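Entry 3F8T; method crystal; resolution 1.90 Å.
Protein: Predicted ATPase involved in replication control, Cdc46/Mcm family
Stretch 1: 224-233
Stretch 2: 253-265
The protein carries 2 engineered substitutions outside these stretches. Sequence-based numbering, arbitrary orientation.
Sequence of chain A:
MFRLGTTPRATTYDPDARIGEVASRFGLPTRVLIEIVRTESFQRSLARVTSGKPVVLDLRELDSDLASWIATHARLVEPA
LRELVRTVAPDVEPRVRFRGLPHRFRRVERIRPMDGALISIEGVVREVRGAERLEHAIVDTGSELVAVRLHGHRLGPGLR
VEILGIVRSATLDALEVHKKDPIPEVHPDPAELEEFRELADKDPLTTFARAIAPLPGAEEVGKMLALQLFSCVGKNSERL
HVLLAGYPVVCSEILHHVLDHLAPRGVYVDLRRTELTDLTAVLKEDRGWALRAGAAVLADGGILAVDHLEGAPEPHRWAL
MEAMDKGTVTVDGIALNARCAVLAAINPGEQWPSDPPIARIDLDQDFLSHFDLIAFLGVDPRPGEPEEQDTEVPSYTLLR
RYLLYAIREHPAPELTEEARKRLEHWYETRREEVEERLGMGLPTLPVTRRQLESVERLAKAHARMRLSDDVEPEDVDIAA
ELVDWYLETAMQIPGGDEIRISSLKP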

ATOM      1  N   MET A 224     -11.704   4.898  16.541  1.00 18.96           N
ATOM      2  CA  MET A 224     -11.012   5.819  15.616  1.00 19.62           C
ATOM      3  C   MET A 224      -9.941   5.115  14.777  1.00 18.99           C
ATOM      4  O   MET A 224      -9.879   5.284  13.563  1.00 17.93           O
ATOM      5  CB  MET A 224     -10.337   6.940  16.407  1.00 20.23           C
ATOM      6  CG  MET A 224     -11.291   7.882  17.092  1.00 21.95           C
ATOM      7  SD  MET A 224     -10.295   9.150  17.932  1.00 23.89           S
ATOM      8  CE  MET A 224     -11.649  10.146  18.529  1.00 23.94           C
ATOM      9  N   LEU A 225      -9.078   4.353  15.438  1.00 18.93           N
ATOM     10  CA  LEU A 225      -8.023   3.608  14.756  1.00 18.83           C
ATOM     11  C   LEU A 225      -8.562   2.478  13.879  1.00 18.58           C
ATOM     12  O   LEU A 225      -8.009   2.214  12.814  1.00 18.62           O
ATOM     13  CB  LEU A 225      -7.010   3.064  15.765  1.00 19.50           C
ATOM     14  CG  LEU A 225      -6.363   4.098  16.702  1.00 23.16           C
ATOM     15  CD1 LEU A 225      -5.193   3.465  17.433  1.00 25.85           C
ATOM     16  CD2 LEU A 225      -5.869   5.279  15.943  1.00 22.74           C
ATOM     17  N   ALA A 226      -9.613   1.793  14.340  1.00 17.38           N
ATOM     18  CA  ALA A 226     -10.291   0.792  13.497  1.00 17.31           C
ATOM     19  C   ALA A 226     -10.781   1.418  12.180  1.00 16.73           C
ATOM     20  O   ALA A 226     -10.483   0.924  11.089  1.00 16.37           O
ATOM     21  CB  ALA A 226     -11.449   0.164  14.244  1.00 17.22           C
ATOM     22  N   LEU A 227     -11.501   2.531  12.276  1.00 16.27           N
ATOM     23  CA  LEU A 227     -12.026   3.167  11.072  1.00 16.02           C
ATOM     24  C   LEU A 227     -10.890   3.753  10.215  1.00 15.81           C
ATOM     25  O   LEU A 227     -10.951   3.747   8.992  1.00 15.21           O
ATOM     26  CB  LEU A 227     -13.092   4.214  11.443  1.00 16.06           C
ATOM     27  CG  LEU A 227     -14.376   3.623  12.068  1.00 16.86           C
ATOM     28  CD1 LEU A 227     -15.211   4.719  12.676  1.00 17.82           C
ATOM     29  CD2 LEU A 227     -15.207   2.832  11.039  1.00 17.52           C
ATOM     30  N   GLN A 228      -9.835   4.249  10.846  1.00 16.08           N
ATOM     31  CA  GLN A 228      -8.655   4.647  10.055  1.00 16.21           C
ATOM     32  C   GLN A 228      -8.113   3.511   9.151  1.00 16.18           C
ATOM     33  O   GLN A 228      -7.843   3.731   7.966  1.00 14.98           O
ATOM     34  CB  GLN A 228      -7.543   5.216  10.944  1.00 16.27           C
ATOM     35  CG  GLN A 228      -6.291   5.589  10.136  1.00 16.19           C
ATOM     36  CD  GLN A 228      -5.192   6.119  11.007  1.00 16.64           C
ATOM     37  OE1 GLN A 228      -4.869   5.525  12.038  1.00 15.87           O
ATOM     38  NE2 GLN A 228      -4.606   7.260  10.611  1.00 16.20           N
ATOM     39  N   LEU A 229      -7.992   2.305   9.698  1.00 15.73           N
ATOM     40  CA  LEU A 229      -7.563   1.145   8.892  1.00 17.04           C
ATOM     41  C   LEU A 229      -8.455   0.953   7.671  1.00 17.22           C
ATOM     42  O   LEU A 229      -7.967   0.746   6.564  1.00 16.86           O
ATOM     43  CB  LEU A 229      -7.548  -0.144   9.723  1.00 16.62           C
ATOM     44  CG  LEU A 229      -6.360  -0.247  10.701  1.00 19.25           C
ATOM     45  CD1 LEU A 229      -6.644  -1.362  11.724  1.00 20.33           C
ATOM     46  CD2 LEU A 229      -5.048  -0.495   9.980  1.00 21.04           C
ATOM     47  N   PHE A 230      -9.755   1.101   7.878  1.00 17.46           N
ATOM     48  CA  PHE A 230     -10.747   0.948   6.810  1.00 17.75           C
ATOM     49  C   PHE A 230     -10.852   2.162   5.871  1.00 18.33           C
ATOM     50  O   PHE A 230     -11.705   2.193   4.967  1.00 18.15           O
ATOM     51  CB  PHE A 230     -12.094   0.561   7.413  1.00 18.43           C
ATOM     52  CG  PHE A 230     -12.173  -0.908   7.773  1.00 18.92           C
ATOM     53  CD1 PHE A 230     -11.721  -1.365   9.012  1.00 19.01           C
ATOM     54  CD2 PHE A 230     -12.659  -1.833   6.850  1.00 19.29           C
ATOM     55  CE1 PHE A 230     -11.769  -2.721   9.328  1.00 19.68           C
ATOM     56  CE2 PHE A 230     -12.721  -3.190   7.163  1.00 19.74           C
ATOM     57  CZ  PHE A 230     -12.278  -3.632   8.407  1.00 19.93           C
ATOM     58  N   SER A 231      -9.976   3.143   6.072  1.00 17.94           N
ATOM     59  CA  SER A 231      -9.908   4.291   5.160  1.00 18.63           C
ATOM     60  C   SER A 231      -8.709   4.195   4.216  1.00 19.56           C
ATOM     61  O   SER A 231      -8.468   5.107   3.421  1.00 20.03           O
ATOM     62  CB  SER A 231      -9.839   5.594   5.948  1.00 17.96           C
ATOM     63  OG  SER A 231      -8.523   5.819   6.404  1.00 18.16           O
ATOM     64  N   CYS A 232      -7.941   3.118   4.325  1.00 20.61           N
ATOM     65  CA  CYS A 232      -6.731   2.939   3.528  1.00 22.95           C
ATOM     66  C   CYS A 232      -7.023   2.639   2.050  1.00 25.29           C
ATOM     67  O   CYS A 232      -6.968   1.494   1.619  1.00 25.93           O
ATOM     68  CB  CYS A 232      -5.864   1.832   4.132  1.00 22.19           C
ATOM     69  SG  CYS A 232      -4.997   2.342   5.615  1.00 22.23           S
ATOM     70  N   VAL A 233      -7.352   3.666   1.283  1.00 28.29           N
ATOM     71  CA  VAL A 233      -7.662   3.467  -0.144  1.00 30.60           C
ATOM     72  C   VAL A 233      -6.939   4.518  -0.979  1.00 32.17           C
ATOM     73  O   VAL A 233      -6.505   5.534  -0.444  1.00 32.34           O
ATOM     74  CB  VAL A 233      -9.197   3.472  -0.438  1.00 30.34           C
ATOM     75  CG1 VAL A 233      -9.963   2.458   0.437  1.00 31.07           C
ATOM     76  CG2 VAL A 233      -9.774   4.827  -0.254  1.00 31.06           C
ATOM     77  N   GLU A 253       3.349   1.428  21.754  1.00 22.49           N
ATOM     78  CA  GLU A 253       2.813   0.070  21.699  1.00 22.90           C
ATOM     79  C   GLU A 253       1.629   0.020  20.729  1.00 21.83           C
ATOM     80  O   GLU A 253       1.523  -0.914  19.955  1.00 22.33           O
ATOM     81  CB  GLU A 253       2.381  -0.395  23.093  1.00 23.45           C
ATOM     82  CG  GLU A 253       1.944  -1.862  23.158  1.00 26.14           C
ATOM     83  CD  GLU A 253       0.535  -2.104  22.647  1.00 30.72           C
ATOM     84  OE1 GLU A 253      -0.289  -1.161  22.663  1.00 34.17           O
ATOM     85  OE2 GLU A 253       0.245  -3.248  22.223  1.00 33.51           O
ATOM     86  N   ILE A 254       0.750   1.014  20.789  1.00 21.16           N
ATOM     87  CA  ILE A 254      -0.414   1.072  19.891  1.00 20.72           C
ATOM     88  C   ILE A 254       0.033   1.151  18.400  1.00 20.77           C
ATOM     89  O   ILE A 254      -0.368   0.321  17.579  1.00 19.92           O
ATOM     90  CB  ILE A 254      -1.389   2.190  20.292  1.00 21.09           C
ATOM     91  CG1 ILE A 254      -2.046   1.829  21.638  1.00 22.17           C
ATOM     92  CG2 ILE A 254      -2.508   2.357  19.236  1.00 21.36           C
ATOM     93  CD1 ILE A 254      -2.728   2.983  22.347  1.00 23.96           C
ATOM     94  N   LEU A 255       0.896   2.115  18.081  1.00 19.18           N
ATOM     95  CA  LEU A 255       1.387   2.272  16.697  1.00 19.20           C
ATOM     96  C   LEU A 255       2.031   0.988  16.177  1.00 19.42           C
ATOM     97  O   LEU A 255       1.740   0.546  15.061  1.00 19.30           O
ATOM     98  CB  LEU A 255       2.383   3.447  16.613  1.00 19.10           C
ATOM     99  CG  LEU A 255       1.840   4.850  16.331  1.00 18.66           C
ATOM    100  CD1 LEU A 255       0.787   5.280  17.335  1.00 18.51           C
ATOM    101  CD2 LEU A 255       2.984   5.884  16.286  1.00 19.04           C
ATOM    102  N   HIS A 256       2.904   0.386  16.987  1.00 19.60           N
ATOM    103  CA  HIS A 256       3.570  -0.864  16.603  1.00 20.53           C
ATOM    104  C   HIS A 256       2.566  -2.002  16.432  1.00 20.98           C
ATOM    105  O   HIS A 256       2.675  -2.800  15.498  1.00 20.89           O
ATOM    106  CB  HIS A 256       4.618  -1.267  17.642  1.00 20.60           C
ATOM    107  CG  HIS A 256       5.913  -0.522  17.523  1.00 22.62           C
ATOM    108  ND1 HIS A 256       6.700  -0.574  16.392  1.00 24.97           N
ATOM    109  CD2 HIS A 256       6.579   0.255  18.408  1.00 24.22           C
ATOM    110  CE1 HIS A 256       7.781   0.164  16.574  1.00 24.16           C
ATOM    111  NE2 HIS A 256       7.735   0.671  17.793  1.00 24.59           N
ATOM    112  N   HIS A 257       1.601  -2.070  17.354  1.00 21.09           N
ATOM    113  CA  HIS A 257       0.544  -3.077  17.302  1.00 21.25           C
ATOM    114  C   HIS A 257      -0.256  -3.007  15.987  1.00 21.01           C
ATOM    115  O   HIS A 257      -0.396  -4.018  15.262  1.00 20.68           O
ATOM    116  CB  HIS A 257      -0.380  -2.941  18.516  1.00 21.25           C
ATOM    117  CG  HIS A 257      -1.505  -3.929  18.521  1.00 22.76           C
ATOM    118  ND1 HIS A 257      -1.325  -5.258  18.194  1.00 24.91           N
ATOM    119  CD2 HIS A 257      -2.819  -3.780  18.797  1.00 22.81           C
ATOM    120  CE1 HIS A 257      -2.485  -5.887  18.273  1.00 25.27           C
ATOM    121  NE2 HIS A 257      -3.407  -5.012  18.640  1.00 25.09           N
ATOM    122  N   VAL A 258      -0.734  -1.810  15.664  1.00 21.05           N
ATOM    123  CA  VAL A 258      -1.506  -1.599  14.435  1.00 21.01           C
ATOM    124  C   VAL A 258      -0.693  -2.020  13.201  1.00 21.55           C
ATOM    125  O   VAL A 258      -1.165  -2.794  12.367  1.00 20.85           O
ATOM    126  CB  VAL A 258      -2.001  -0.126  14.295  1.00 20.75           C
ATOM    127  CG1 VAL A 258      -2.515   0.111  12.872  1.00 20.64           C
ATOM    128  CG2 VAL A 258      -3.091   0.192  15.329  1.00 20.70           C
ATOM    129  N   LEU A 259       0.532  -1.524  13.097  1.00 22.21           N
ATOM    130  CA  LEU A 259       1.384  -1.856  11.957  1.00 23.83           C
ATOM    131  C   LEU A 259       1.787  -3.315  11.880  1.00 24.94           C
ATOM    132  O   LEU A 259       1.913  -3.876  10.790  1.00 26.17           O
ATOM    133  CB  LEU A 259       2.648  -1.025  12.003  1.00 24.18           C
ATOM    134  CG  LEU A 259       2.602   0.348  11.374  1.00 24.95           C
ATOM    135  CD1 LEU A 259       4.029   0.772  11.358  1.00 27.63           C
ATOM    136  CD2 LEU A 259       2.100   0.302   9.962  1.00 26.37           C
ATOM    137  N   ASP A 260       2.028  -3.934  13.028  1.00 25.38           N
ATOM    138  CA  ASP A 260       2.536  -5.302  13.023  1.00 25.57           C
ATOM    139  C   ASP A 260       1.469  -6.305  12.718  1.00 25.35           C
ATOM    140  O   ASP A 260       1.753  -7.301  12.082  1.00 25.45           O
ATOM    141  CB  ASP A 260       3.169  -5.669  14.365  1.00 26.26           C
ATOM    142  CG  ASP A 260       4.475  -4.935  14.609  1.00 27.99           C
ATOM    143  OD1 ASP A 260       4.979  -4.234  13.696  1.00 29.66           O
ATOM    144  OD2 ASP A 260       4.966  -5.030  15.741  1.00 29.75           O
ATOM    145  N   HIS A 261       0.250  -6.046  13.180  1.00 24.17           N
ATOM    146  CA  HIS A 261      -0.782  -7.073  13.237  1.00 24.87           C
ATOM    147  C   HIS A 261      -2.018  -6.816  12.417  1.00 23.70           C
ATOM    148  O   HIS A 261      -2.789  -7.740  12.173  1.00 23.33           O
ATOM    149  CB  HIS A 261      -1.211  -7.284  14.693  1.00 26.05           C
ATOM    150  CG  HIS A 261      -0.077  -7.651  15.592  1.00 28.85           C
ATOM    151  ND1 HIS A 261       0.702  -8.767  15.377  1.00 33.46           N
ATOM    152  CD2 HIS A 261       0.419  -7.050  16.697  1.00 31.91           C
ATOM    153  CE1 HIS A 261       1.637  -8.832  16.309  1.00 33.83           C
ATOM    154  NE2 HIS A 261       1.485  -7.804  17.123  1.00 35.30           N
ATOM    155  N   LEU A 262      -2.228  -5.567  12.004  1.00 22.16           N
ATOM    156  CA  LEU A 262      -3.495  -5.221  11.373  1.00 21.25           C
ATOM    157  C   LEU A 262      -3.364  -4.492  10.050  1.00 20.60           C
ATOM    158  O   LEU A 262      -4.155  -4.745   9.137  1.00 20.62           O
ATOM    159  CB  LEU A 262      -4.371  -4.403  12.329  1.00 20.97           C
ATOM    160  CG  LEU A 262      -4.983  -5.239  13.454  1.00 22.47           C
ATOM    161  CD1 LEU A 262      -5.626  -4.323  14.465  1.00 20.72           C
ATOM    162  CD2 LEU A 262      -5.986  -6.245  12.888  1.00 20.09           C
ATOM    163  N   ALA A 263      -2.387  -3.596   9.945  1.00 19.58           N
ATOM    164  CA  ALA A 263      -2.275  -2.747   8.745  1.00 19.71           C
ATOM    165  C   ALA A 263      -2.068  -3.571   7.456  1.00 19.77           C
ATOM    166  O   ALA A 263      -1.310  -4.549   7.463  1.00 19.78           O
ATOM    167  CB  ALA A 263      -1.156  -1.718   8.921  1.00 19.32           C
ATOM    168  N   PRO A 264      -2.735  -3.172   6.343  1.00 19.95           N
ATOM    169  CA  PRO A 264      -2.588  -3.842   5.039  1.00 19.30           C
ATOM    170  C   PRO A 264      -1.189  -3.665   4.445  1.00 19.46           C
ATOM    171  O   PRO A 264      -0.729  -4.490   3.625  1.00 19.05           O
ATOM    172  CB  PRO A 264      -3.629  -3.139   4.164  1.00 19.82           C
ATOM    173  CG  PRO A 264      -3.840  -1.807   4.790  1.00 19.58           C
ATOM    174  CD  PRO A 264      -3.708  -2.062   6.283  1.00 19.51           C
ATOM    175  N   ARG A 265      -0.529  -2.597   4.899  1.00 18.33           N
ATOM    176  CA  ARG A 265       0.781  -2.170   4.439  1.00 19.24           C
ATOM    177  C   ARG A 265       1.171  -0.990   5.331  1.00 18.97           C
ATOM    178  O   ARG A 265       0.300  -0.262   5.831  1.00 19.90           O
ATOM    179  CB  ARG A 265       0.698  -1.703   2.981  1.00 18.14           C
ATOM    180  CG  ARG A 265       1.976  -1.080   2.459  1.00 18.79           C
ATOM    181  CD  ARG A 265       1.976  -1.046   0.929  1.00 17.08           C
ATOM    182  NE  ARG A 265       2.985  -0.115   0.444  1.00 18.44           N
ATOM    183  CZ  ARG A 265       3.203   0.181  -0.837  1.00 17.55           C
ATOM    184  NH1 ARG A 265       2.471  -0.381  -1.788  1.00 16.41           N
ATOM    185  NH2 ARG A 265       4.143   1.072  -1.151  1.00 16.45           N
TER

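Two helices run in broadly the same direction here, their N-to-C axes 34° apart, and they stay 12.1 Å from each other at closest approach. Between the helices that spacing is too wide for backbones to touch, so the gap is bridged by side chains, and every side-chain pairing between the stretches is apolar. No hydrogen bond crosses between the stretches; the peptide groups satisfy one another along each helix instead, as in Leu229 N to Leu225 O at 3.1 Å and Val258 N to Ile254 O at 2.9 Å.

Stretch 1 opens with Met224, which is buried but out of reach of stretch 2. Leu225 makes the first contact. Its CA-to-CB bond points toward the other helix, and the m,t rotamer carries CD1 to 3.4 Å from CG2 of Ile254, a tight methyl-to-methyl approach. The same CD1 lies 4.4 Å from CG2 of Val258, so one leucine methyl packs closely on Ile254 and more loosely by Val258, beta-branched residues one turn apart.

The next three residues make no contact: Ala226 points away, Leu227 is out of reach, and the CA-to-CB bond of Gln228 points sideways; although the side chain's end comes nearer, OE1 of Gln228 stops 6.0 Å from CG1 of Val258. One turn after Leu225, Leu229 faces stretch 2 again, and it is the centre of the contact, with 94 Å² of its surface covered out of 292 Å² buried on both sides together. Its CD2 sits 3.9 Å from CG1 of Val258, 3.8 Å from CA of Ala263 and 4.2 Å from CD of Pro264, while CD1 lies 3.8 Å from CB of Leu262. Ala263 and Pro264 follow the second helix, and here the backbones draw closer: the CA atoms of Leu229 and Ala263 are 6.6 Å apart, against 8.3 Å for Leu225 and Val258. The small side chain of Ala263 points sideways, and the leucine methyl rests against its CA.

After Leu229 the chain bends through a type I turn to Cys232, with Cys232 N hydrogen-bonded to Leu229 O at 3.3 Å. Ser231 OG donates to Gln228 O at 2.7 Å, and Ser231 N reaches that same oxygen at 2.9 Å, so one carbonyl at the helix end receives both. Phe230 and Ser231 stay out of reach, but the turn brings Cys232 back toward stretch 2, where its CB meets CG of Pro264 at 4.2 Å. Val233 then leaves the contact.

The rule is economical: leucines spaced four apart supply the helical face, and a turn adds one last apolar touch three residues later.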